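Local coordinates for Melibiose/raffinose/stachyose-binding protein MelE (Bacillus subtilis subsp. subtilis str. 168, PDB 4R6H), which binds melibiose, raffinose and stachyose as the solute-binding component of the ABC transporter MelEDC-MsmX, which imports these sugars, at residues G179-A187 against L259-M269; L379-V390 against K407-R416. All coordinates share one frame; numbering follows the deposited sequence. Where two conformers were deposited one is given.

In the fold
Two ways of joining separate pieces of chain appear side by side in this solute-binding protein of family 1. Contact 1 pairs strand 182-185 with strand 265-269 in the mixed sheet that also holds strand 141-148; between its segments lie 71 residues containing several helices and no strand. Contact 2 follows later along the chain and sets helix 383-395 against helix 401-420, the last helix modelled, with only 16 residues between its segments. The centres of contact 1 and contact 2 lie about 29 Å apart, and the nearest atoms of contact 1 and contact 2 are about 9 Å apart. Helix 192-206 reaches both, through S193 to A187 and through its packing on W384 and V390, consistent with sheet and C-terminal helices belonging to one compact lobe.

Contact 1: G179-A187 against L259-M269; sequences GSIVPFWFA and LMAQNKIAFTM
The carbonyl oxygen of W185 takes the hydroxyl of T268 at 2.8 Å (OG1 to O) and also a proton from a water, which in turn accepts from M269 N. T268 is set for this by its first torsion, OG1 lying anti to the backbone N (chi1 -164°). Upstream, the two chains run parallel as strands: K264 O receives V182 N, V182 O receives A266 N in a nearly straight bond of 2.9 Å between those atoms, and F267 O receives W185 N. Both chains turn a corner at P183 and A266, yet the pairing survives there through F267 N to P183 O.

The indole of W185 stands on the same side of the sheet as I265, whose CD1 lies over one face of the five-membered ring, 3.7 Å from its centroid, in a CH-pi contact. L259 CD1 comes obliquely to W185 NE1 at 3.5 Å, bringing in the end of helix 256-261, which closes in a Schellman motif at N263. With W185 replaced by alanine, the methyls of I265 and L259 would probably lose the indole surface they pack on. On the side of the sheet where F184 lies, its ring edge meets M269 SD, 3.6 Å from F184 CZ, a Met-aromatic contact. Directional backbone bonds thus fix the strand register, while mainly apolar side chains pack against both faces.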
loop_
_atom_site.group_PDB
_atom_site.type_symbol
_atom_site.label_atom_id
_atom_site.label_comp_id
_atom_site.label_asym_id
_atom_site.label_seq_id
_atom_site.Cartn_x
_atom_site.Cartn_y
_atom_site.Cartn_z
ATOM N N GLY A 179 23.553 21.269 -1.009
ATOM C CA GLY A 179 23.063 20.706 -2.265
ATOM C C GLY A 179 23.586 19.338 -2.709
ATOM O O GLY A 179 23.195 18.868 -3.760
ATOM N N SER A 180 24.448 18.680 -1.922
ATOM C CA SER A 180 25.040 17.394 -2.281
ATOM C C SER A 180 24.125 16.173 -1.981
ATOM O O SER A 180 24.420 15.039 -2.395
ATOM C CB SER A 180 26.359 17.155 -1.532
ATOM O OG SER A 180 26.190 17.073 -0.115
ATOM N N ILE A 181 23.079 16.401 -1.188
ATOM C CA ILE A 181 22.135 15.370 -0.852
ATOM C C ILE A 181 20.732 15.831 -1.274
ATOM O O ILE A 181 20.297 16.924 -0.913
ATOM C CB ILE A 181 22.175 15.054 0.659
ATOM C CG1 ILE A 181 23.488 14.371 1.070
ATOM C CG2 ILE A 181 20.990 14.147 1.032
ATOM C CD1 ILE A 181 23.699 14.259 2.570
ATOM N N VAL A 182 20.029 14.980 -2.008
ATOM C CA VAL A 182 18.604 15.265 -2.336
ATOM C C VAL A 182 17.766 15.087 -1.078
ATOM O O VAL A 182 17.731 13.971 -0.513
ATOM C CB VAL A 182 18.077 14.358 -3.424
ATOM C CG1 VAL A 182 16.615 14.656 -3.650
ATOM C CG2 VAL A 182 18.875 14.507 -4.720
ATOM N N PRO A 183 17.045 16.146 -0.635
ATOM C CA PRO A 183 16.334 15.948 0.615
ATOM C C PRO A 183 15.164 14.954 0.466
ATOM O O PRO A 183 15.015 14.082 1.360
ATOM C CB PRO A 183 15.867 17.355 1.005
ATOM C CG PRO A 183 16.826 18.256 0.294
ATOM C CD PRO A 183 17.172 17.587 -0.962
ATOM N N PHE A 184 14.381 15.044 -0.617
ATOM C CA PHE A 184 13.205 14.171 -0.799
ATOM C C PHE A 184 13.154 13.800 -2.247
ATOM O O PHE A 184 12.985 14.649 -3.074
ATOM C CB PHE A 184 11.994 14.968 -0.371
ATOM C CG PHE A 184 10.685 14.224 -0.327
ATOM C CD1 PHE A 184 10.612 12.844 -0.117
ATOM C CD2 PHE A 184 9.497 14.945 -0.373
ATOM C CE1 PHE A 184 9.386 12.204 -0.005
ATOM C CE2 PHE A 184 8.267 14.310 -0.237
ATOM C CZ PHE A 184 8.217 12.940 -0.081
ATOM N N TRP A 185 13.362 12.542 -2.577
ATOM C CA TRP A 185 13.584 12.112 -3.956
ATOM C C TRP A 185 12.383 11.458 -4.564
ATOM O O TRP A 185 11.736 10.639 -3.941
ATOM C CB TRP A 185 14.762 11.130 -4.011
ATOM C CG TRP A 185 15.259 10.791 -5.378
ATOM C CD1 TRP A 185 16.259 11.411 -6.074
ATOM C CD2 TRP A 185 14.850 9.687 -6.166
ATOM N NE1 TRP A 185 16.465 10.782 -7.278
ATOM C CE2 TRP A 185 15.620 9.706 -7.366
ATOM C CE3 TRP A 185 13.906 8.675 -5.998
ATOM C CZ2 TRP A 185 15.443 8.750 -8.380
ATOM C CZ3 TRP A 185 13.745 7.737 -6.998
ATOM C CH2 TRP A 185 14.527 7.760 -8.154
ATOM N N PHE A 186 12.062 11.880 -5.786
ATOM C CA PHE A 186 10.981 11.306 -6.595
ATOM C C PHE A 186 11.459 10.763 -7.912
ATOM O O PHE A 186 12.182 11.450 -8.659
ATOM C CB PHE A 186 9.901 12.390 -6.937
ATOM C CG PHE A 186 8.975 12.707 -5.809
ATOM C CD1 PHE A 186 9.326 13.636 -4.867
ATOM C CD2 PHE A 186 7.765 12.069 -5.688
ATOM C CE1 PHE A 186 8.479 13.945 -3.812
ATOM C CE2 PHE A 186 6.899 12.360 -4.659
ATOM C CZ PHE A 186 7.264 13.308 -3.704
ATOM N N ALA A 187 10.971 9.586 -8.223
ATOM C CA ALA A 187 11.160 9.019 -9.562
ATOM C C ALA A 187 9.986 9.526 -10.449
ATOM O O ALA A 187 9.108 8.751 -10.819
ATOM C CB ALA A 187 11.212 7.510 -9.509
ATOM N N LEU A 259 21.305 5.361 -5.972
ATOM C CA LEU A 259 21.460 6.684 -5.375
ATOM C C LEU A 259 21.353 6.622 -3.847
ATOM O O LEU A 259 22.139 7.265 -3.128
ATOM C CB LEU A 259 20.443 7.694 -5.904
ATOM C CG LEU A 259 20.651 8.114 -7.332
ATOM C CD1 LEU A 259 19.412 8.898 -7.776
ATOM C CD2 LEU A 259 21.924 8.934 -7.541
ATOM N N MET A 260 20.411 5.839 -3.323
ATOM C CA MET A 260 20.270 5.701 -1.899
ATOM C C MET A 260 21.539 5.057 -1.284
ATOM O O MET A 260 22.022 5.493 -0.251
ATOM C CB MET A 260 18.988 4.890 -1.612
ATOM C CG MET A 260 18.530 4.831 -0.159
ATOM S SD MET A 260 18.352 6.394 0.744
ATOM C CE MET A 260 16.633 6.476 1.128
ATOM N N ALA A 261 22.061 4.040 -1.953
ATOM C CA ALA A 261 23.292 3.358 -1.484
ATOM C C ALA A 261 24.517 4.254 -1.547
ATOM O O ALA A 261 25.510 3.945 -0.902
ATOM C CB ALA A 261 23.536 2.142 -2.329
ATOM N N GLN A 262 24.474 5.330 -2.324
ATOM C CA GLN A 262 25.592 6.264 -2.433
ATOM C C GLN A 262 25.423 7.457 -1.505
ATOM O O GLN A 262 26.132 8.457 -1.625
ATOM C CB GLN A 262 25.734 6.698 -3.887
ATOM C CG GLN A 262 26.262 5.599 -4.754
ATOM C CD GLN A 262 26.142 5.897 -6.253
ATOM O OE1 GLN A 262 25.717 6.976 -6.674
ATOM N NE2 GLN A 262 26.514 4.920 -7.053
ATOM N N ASN A 263 24.498 7.379 -0.522
ATOM C CA ASN A 263 24.274 8.496 0.397
ATOM C C ASN A 263 23.892 9.802 -0.311
ATOM O O ASN A 263 24.194 10.906 0.176
ATOM C CB ASN A 263 25.507 8.725 1.305
ATOM C CG ASN A 263 25.682 7.624 2.324
ATOM O OD1 ASN A 263 24.888 7.483 3.270
ATOM N ND2 ASN A 263 26.714 6.836 2.158
ATOM N N LYS A 264 23.125 9.673 -1.398
ATOM C CA LYS A 264 22.693 10.810 -2.183
ATOM C C LYS A 264 21.252 11.269 -1.919
ATOM O O LYS A 264 20.822 12.312 -2.462
ATOM C CB LYS A 264 22.979 10.567 -3.659
ATOM C CG LYS A 264 24.483 10.631 -3.942
ATOM C CD LYS A 264 24.846 10.312 -5.385
ATOM C CE LYS A 264 26.359 10.354 -5.596
ATOM N NZ LYS A 264 26.776 9.452 -6.709
ATOM N N ILE A 265 20.545 10.526 -1.056
ATOM C CA ILE A 265 19.117 10.785 -0.833
ATOM C C ILE A 265 18.800 10.701 0.637
ATOM O O ILE A 265 19.127 9.695 1.275
ATOM C CB ILE A 265 18.238 9.749 -1.583
ATOM C CG1 ILE A 265 18.305 9.938 -3.111
ATOM C CG2 ILE A 265 16.777 9.850 -1.156
ATOM C CD1 ILE A 265 17.702 8.787 -3.887
ATOM N N ALA A 266 18.148 11.706 1.212
ATOM C CA ALA A 266 17.744 11.625 2.626
ATOM C C ALA A 266 16.427 10.891 2.845
ATOM O O ALA A 266 16.374 9.949 3.621
ATOM C CB ALA A 266 17.701 13.001 3.269
ATOM N N PHE A 267 15.368 11.325 2.172
ATOM C CA PHE A 267 14.026 10.738 2.287
ATOM C C PHE A 267 13.480 10.355 0.920
ATOM O O PHE A 267 13.760 10.994 -0.091
ATOM C CB PHE A 267 13.047 11.734 2.849
ATOM C CG PHE A 267 13.266 12.112 4.279
ATOM C CD1 PHE A 267 12.636 11.405 5.301
ATOM C CD2 PHE A 267 14.008 13.253 4.613
ATOM C CE1 PHE A 267 12.763 11.814 6.617
ATOM C CE2 PHE A 267 14.162 13.643 5.937
ATOM C CZ PHE A 267 13.538 12.935 6.938
ATOM N N THR A 268 12.606 9.354 0.924
ATOM C CA THR A 268 11.792 9.030 -0.255
ATOM C C THR A 268 10.537 8.340 0.226
ATOM O O THR A 268 10.509 7.851 1.341
ATOM C CB THR A 268 12.581 8.221 -1.315
ATOM O OG1 THR A 268 11.887 8.252 -2.557
ATOM C CG2 THR A 268 12.797 6.769 -0.896
ATOM N N MET A 269 9.478 8.329 -0.581
ATOM C CA MET A 269 8.274 7.601 -0.195
ATOM C C MET A 269 8.543 6.129 -0.172
ATOM O O MET A 269 9.363 5.600 -0.931
ATOM C CB MET A 269 7.132 7.875 -1.165
ATOM C CG MET A 269 6.680 9.314 -1.344
ATOM S SD MET A 269 5.908 10.226 -0.020
ATOM C CE MET A 269 4.496 9.158 0.396
HETATM O O HOH W 1 22.552 13.826 -4.352
HETATM O O HOH W 2 9.226 9.929 -3.093
#

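Contact 2: L379-V390 against K407-R416; sequences LPNGMWDVLGTV and KLGREYKRLR
M383 leans into helix 407-416 against Y412 and L415, with a chain bent at chi2 and chi3. Its CB leads to CG, which lies anti to the carbonyl carbon and passes L415 CD1 at 4.0 Å. Two bends of the same sense (chi2 -65°, chi3 -74°) curl the tip across the helix: SD comes to 3.7 Å from the backbone N of Y412 and also meets L415 CD1 and E411 CB, while CE ends 3.8 Å from L408 O, beside Y412 CB.

M383 is thus a knob in the hole made by L408, E411, Y412 and L415. The reverse insertion is made by L408, whose CD2 enters among M383, V386, L387 and V390 and lies 3.6 Å from V386 CG1. This reciprocal knobs-into-holes packing joins two antiparallel helices: the axes of segments 383-390 and 407-416 point 165° apart and approach to 10.6 Å. F228 and W225, in loops, also touch L408, and W225 meets the Y412 ring edge-to-face.

Ahead of helix 383-395, the type II turn from P380 to M383 lays the proline ring against the other helix, with CD 3.7 Å from Y412 CD1 and CG against L415 CB and R416 CG. G382, the N-cap residue, has backbone angles that call for glycine, and its C lies close against L415 CD1. A water bridges N381 O and L415 O. V386 CG1 also packs on the CG of E411, whose carboxylate turns to its own helix: OE1 receives R414 NH2 at 2.7 Å through its syn lone pair, and OE2 has a long salt bridge to K407 NZ.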
loop_
_atom_site.group_PDB
_atom_site.type_symbol
_atom_site.label_atom_id
_atom_site.label_comp_id
_atom_site.label_asym_id
_atom_site.label_seq_id
_atom_site.Cartn_x
_atom_site.Cartn_y
_atom_site.Cartn_z
ATOM N N LEU A 379 -12.226 7.485 -2.996
ATOM C CA LEU A 379 -12.262 8.000 -4.335
ATOM C C LEU A 379 -12.811 6.947 -5.291
ATOM O O LEU A 379 -12.592 5.730 -5.091
ATOM C CB LEU A 379 -10.851 8.413 -4.794
ATOM C CG LEU A 379 -10.211 9.547 -3.990
ATOM C CD1 LEU A 379 -8.890 9.919 -4.551
ATOM C CD2 LEU A 379 -11.124 10.775 -3.886
ATOM N N PRO A 380 -13.486 7.408 -6.340
ATOM C CA PRO A 380 -13.918 6.441 -7.352
ATOM C C PRO A 380 -12.734 5.813 -8.075
ATOM O O PRO A 380 -11.662 6.412 -8.225
ATOM C CB PRO A 380 -14.734 7.296 -8.316
ATOM C CG PRO A 380 -14.237 8.693 -8.139
ATOM C CD PRO A 380 -13.846 8.792 -6.697
ATOM N N ASN A 381 -12.936 4.579 -8.521
ATOM C CA ASN A 381 -11.918 3.876 -9.246
ATOM C C ASN A 381 -11.493 4.669 -10.465
ATOM O O ASN A 381 -12.339 5.186 -11.209
ATOM C CB ASN A 381 -12.476 2.500 -9.660
ATOM C CG ASN A 381 -11.422 1.588 -10.249
ATOM O OD1 ASN A 381 -10.245 1.644 -9.892
ATOM N ND2 ASN A 381 -11.856 0.713 -11.138
ATOM N N GLY A 382 -10.173 4.785 -10.666
ATOM C CA GLY A 382 -9.618 5.595 -11.719
ATOM C C GLY A 382 -8.870 6.826 -11.209
ATOM O O GLY A 382 -8.129 7.433 -11.954
ATOM N N MET A 383 -9.074 7.198 -9.949
ATOM C CA MET A 383 -8.471 8.455 -9.444
ATOM C C MET A 383 -6.960 8.338 -9.185
ATOM O O MET A 383 -6.255 9.332 -9.186
ATOM C CB MET A 383 -9.188 8.954 -8.187
ATOM C CG MET A 383 -10.525 9.613 -8.464
ATOM S SD MET A 383 -10.470 11.155 -9.403
ATOM C CE MET A 383 -9.842 12.302 -8.142
ATOM N N TRP A 384 -6.453 7.124 -9.001
ATOM C CA TRP A 384 -5.004 6.925 -8.822
ATOM C C TRP A 384 -4.218 7.488 -9.979
ATOM O O TRP A 384 -3.260 8.225 -9.810
ATOM C CB TRP A 384 -4.684 5.449 -8.606
ATOM C CG TRP A 384 -3.234 5.108 -8.616
ATOM C CD1 TRP A 384 -2.493 4.605 -9.672
ATOM C CD2 TRP A 384 -2.313 5.270 -7.529
ATOM N NE1 TRP A 384 -1.185 4.397 -9.277
ATOM C CE2 TRP A 384 -1.050 4.773 -7.968
ATOM C CE3 TRP A 384 -2.450 5.674 -6.205
ATOM C CZ2 TRP A 384 0.080 4.762 -7.132
ATOM C CZ3 TRP A 384 -1.354 5.652 -5.384
ATOM C CH2 TRP A 384 -0.095 5.189 -5.848
ATOM N N ASP A 385 -4.644 7.157 -11.197
ATOM C CA ASP A 385 -3.947 7.651 -12.367
ATOM C C ASP A 385 -4.050 9.183 -12.480
ATOM O O ASP A 385 -3.104 9.820 -12.876
ATOM C CB ASP A 385 -4.464 6.965 -13.641
ATOM C CG ASP A 385 -3.824 5.588 -13.891
ATOM O OD1 ASP A 385 -2.778 5.246 -13.299
ATOM O OD2 ASP A 385 -4.372 4.841 -14.718
ATOM N N VAL A 386 -5.204 9.734 -12.115
ATOM C CA VAL A 386 -5.423 11.166 -12.179
ATOM C C VAL A 386 -4.500 11.874 -11.173
ATOM O O VAL A 386 -3.886 12.869 -11.491
ATOM C CB VAL A 386 -6.869 11.527 -11.846
ATOM C CG1 VAL A 386 -7.044 13.040 -11.883
ATOM C CG2 VAL A 386 -7.820 10.887 -12.860
ATOM N N LEU A 387 -4.356 11.324 -9.962
ATOM C CA LEU A 387 -3.418 11.931 -8.967
ATOM C C LEU A 387 -1.978 11.958 -9.519
ATOM O O LEU A 387 -1.242 12.906 -9.338
ATOM C CB LEU A 387 -3.496 11.161 -7.638
ATOM C CG LEU A 387 -4.814 11.270 -6.864
ATOM C CD1 LEU A 387 -4.806 10.249 -5.738
ATOM C CD2 LEU A 387 -5.073 12.677 -6.350
ATOM N N GLY A 388 -1.582 10.866 -10.169
ATOM C CA GLY A 388 -0.256 10.796 -10.756
ATOM C C GLY A 388 -0.057 11.831 -11.850
ATOM O O GLY A 388 0.951 12.552 -11.854
ATOM N N THR A 389 -1.064 11.917 -12.729
ATOM C CA THR A 389 -1.140 12.893 -13.825
ATOM C C THR A 389 -0.912 14.309 -13.332
ATOM O O THR A 389 -0.028 15.020 -13.813
ATOM C CB THR A 389 -2.534 12.863 -14.552
ATOM O OG1 THR A 389 -2.650 11.699 -15.367
ATOM C CG2 THR A 389 -2.768 14.081 -15.377
ATOM N N VAL A 390 -1.707 14.728 -12.366
ATOM C CA VAL A 390 -1.655 16.128 -11.950
ATOM C C VAL A 390 -0.327 16.433 -11.260
ATOM O O VAL A 390 0.239 17.520 -11.398
ATOM C CB VAL A 390 -2.869 16.578 -11.107
ATOM C CG1 VAL A 390 -4.158 16.410 -11.914
ATOM C CG2 VAL A 390 -2.945 15.902 -9.740
ATOM N N LYS A 407 -9.311 20.422 -11.697
ATOM C CA LYS A 407 -9.261 19.177 -12.476
ATOM C C LYS A 407 -9.611 17.938 -11.670
ATOM O O LYS A 407 -10.339 17.042 -12.125
ATOM C CB LYS A 407 -7.882 19.040 -13.074
ATOM C CG LYS A 407 -7.622 17.738 -13.836
ATOM C CD LYS A 407 -8.179 17.792 -15.252
ATOM C CE LYS A 407 -7.980 16.486 -16.021
ATOM N NZ LYS A 407 -6.551 16.070 -16.127
ATOM N N LEU A 408 -9.092 17.846 -10.446
ATOM C CA LEU A 408 -9.415 16.709 -9.646
ATOM C C LEU A 408 -10.920 16.583 -9.407
ATOM O O LEU A 408 -11.439 15.491 -9.409
ATOM C CB LEU A 408 -8.637 16.696 -8.318
ATOM C CG LEU A 408 -7.133 16.458 -8.534
ATOM C CD1 LEU A 408 -6.401 16.891 -7.254
ATOM C CD2 LEU A 408 -6.773 15.027 -8.872
ATOM N N GLY A 409 -11.570 17.717 -9.105
ATOM C CA GLY A 409 -13.001 17.736 -8.831
ATOM C C GLY A 409 -13.789 17.264 -10.038
ATOM O O GLY A 409 -14.753 16.533 -9.910
ATOM N N ARG A 410 -13.360 17.707 -11.208
ATOM C CA ARG A 410 -14.042 17.305 -12.445
ATOM C C ARG A 410 -13.907 15.798 -12.672
ATOM O O ARG A 410 -14.884 15.121 -12.976
ATOM C CB ARG A 410 -13.474 18.064 -13.652
ATOM C CG ARG A 410 -13.827 19.541 -13.712
ATOM C CD ARG A 410 -13.491 20.162 -15.069
ATOM N NE ARG A 410 -12.052 20.262 -15.355
ATOM C CZ ARG A 410 -11.245 21.266 -14.967
ATOM N NH1 ARG A 410 -11.688 22.287 -14.241
ATOM N NH2 ARG A 410 -9.966 21.246 -15.298
ATOM N N GLU A 411 -12.700 15.257 -12.515
ATOM C CA GLU A 411 -12.500 13.818 -12.670
ATOM C C GLU A 411 -13.231 12.979 -11.614
ATOM O O GLU A 411 -13.750 11.899 -11.896
ATOM C CB GLU A 411 -11.002 13.526 -12.551
ATOM C CG GLU A 411 -10.158 14.071 -13.679
ATOM C CD GLU A 411 -10.217 13.197 -14.921
ATOM O OE1 GLU A 411 -10.936 12.169 -14.918
ATOM O OE2 GLU A 411 -9.534 13.534 -15.900
ATOM N N TYR A 412 -13.239 13.454 -10.368
ATOM C CA TYR A 412 -13.982 12.821 -9.304
ATOM C C TYR A 412 -15.457 12.704 -9.672
ATOM O O TYR A 412 -16.032 11.623 -9.575
ATOM C CB TYR A 412 -13.755 13.649 -8.050
ATOM C CG TYR A 412 -14.556 13.391 -6.815
ATOM C CD1 TYR A 412 -14.229 12.374 -5.904
ATOM C CD2 TYR A 412 -15.617 14.242 -6.493
ATOM C CE1 TYR A 412 -14.942 12.210 -4.738
ATOM C CE2 TYR A 412 -16.337 14.090 -5.325
ATOM C CZ TYR A 412 -16.005 13.080 -4.446
ATOM O OH TYR A 412 -16.730 12.944 -3.285
ATOM N N LYS A 413 -16.022 13.802 -10.131
ATOM C CA LYS A 413 -17.433 13.835 -10.515
ATOM C C LYS A 413 -17.690 12.889 -11.691
ATOM O O LYS A 413 -18.648 12.085 -11.674
ATOM C CB LYS A 413 -17.855 15.270 -10.875
ATOM C CG LYS A 413 -18.883 15.891 -9.948
ATOM C CD LYS A 413 -18.281 16.354 -8.634
ATOM C CE LYS A 413 -19.383 16.721 -7.654
ATOM N NZ LYS A 413 -20.053 15.515 -7.091
ATOM N N ARG A 414 -16.839 12.990 -12.692
ATOM C CA ARG A 414 -16.953 12.140 -13.885
ATOM C C ARG A 414 -16.866 10.653 -13.553
ATOM O O ARG A 414 -17.670 9.845 -14.037
ATOM C CB ARG A 414 -15.894 12.483 -14.914
ATOM C CG ARG A 414 -16.039 11.674 -16.200
ATOM C CD ARG A 414 -15.003 12.053 -17.243
ATOM N NE ARG A 414 -13.642 11.683 -16.835
ATOM C CZ ARG A 414 -13.143 10.444 -16.857
ATOM N NH1 ARG A 414 -13.881 9.409 -17.262
ATOM N NH2 ARG A 414 -11.881 10.235 -16.468
ATOM N N LEU A 415 -15.873 10.275 -12.753
ATOM C CA LEU A 415 -15.647 8.862 -12.466
ATOM C C LEU A 415 -16.694 8.291 -11.527
ATOM O O LEU A 415 -17.018 7.106 -11.614
ATOM C CB LEU A 415 -14.230 8.632 -11.936
ATOM C CG LEU A 415 -13.117 8.802 -12.960
ATOM C CD1 LEU A 415 -11.769 8.926 -12.245
ATOM C CD2 LEU A 415 -13.100 7.594 -13.892
ATOM N N ARG A 416 -17.230 9.120 -10.626
ATOM C CA ARG A 416 -18.392 8.713 -9.828
ATOM C C ARG A 416 -19.587 8.476 -10.721
ATOM O O ARG A 416 -20.319 7.517 -10.526
ATOM C CB ARG A 416 -18.747 9.747 -8.762
ATOM C CG ARG A 416 -17.781 9.766 -7.594
ATOM C CD ARG A 416 -18.072 10.919 -6.631
ATOM N NE ARG A 416 -19.432 10.858 -6.097
ATOM C CZ ARG A 416 -19.785 10.217 -4.987
ATOM N NH1 ARG A 416 -18.888 9.584 -4.245
ATOM N NH2 ARG A 416 -21.063 10.215 -4.610
HETATM O O HOH W 3 -14.986 4.812 -11.475
#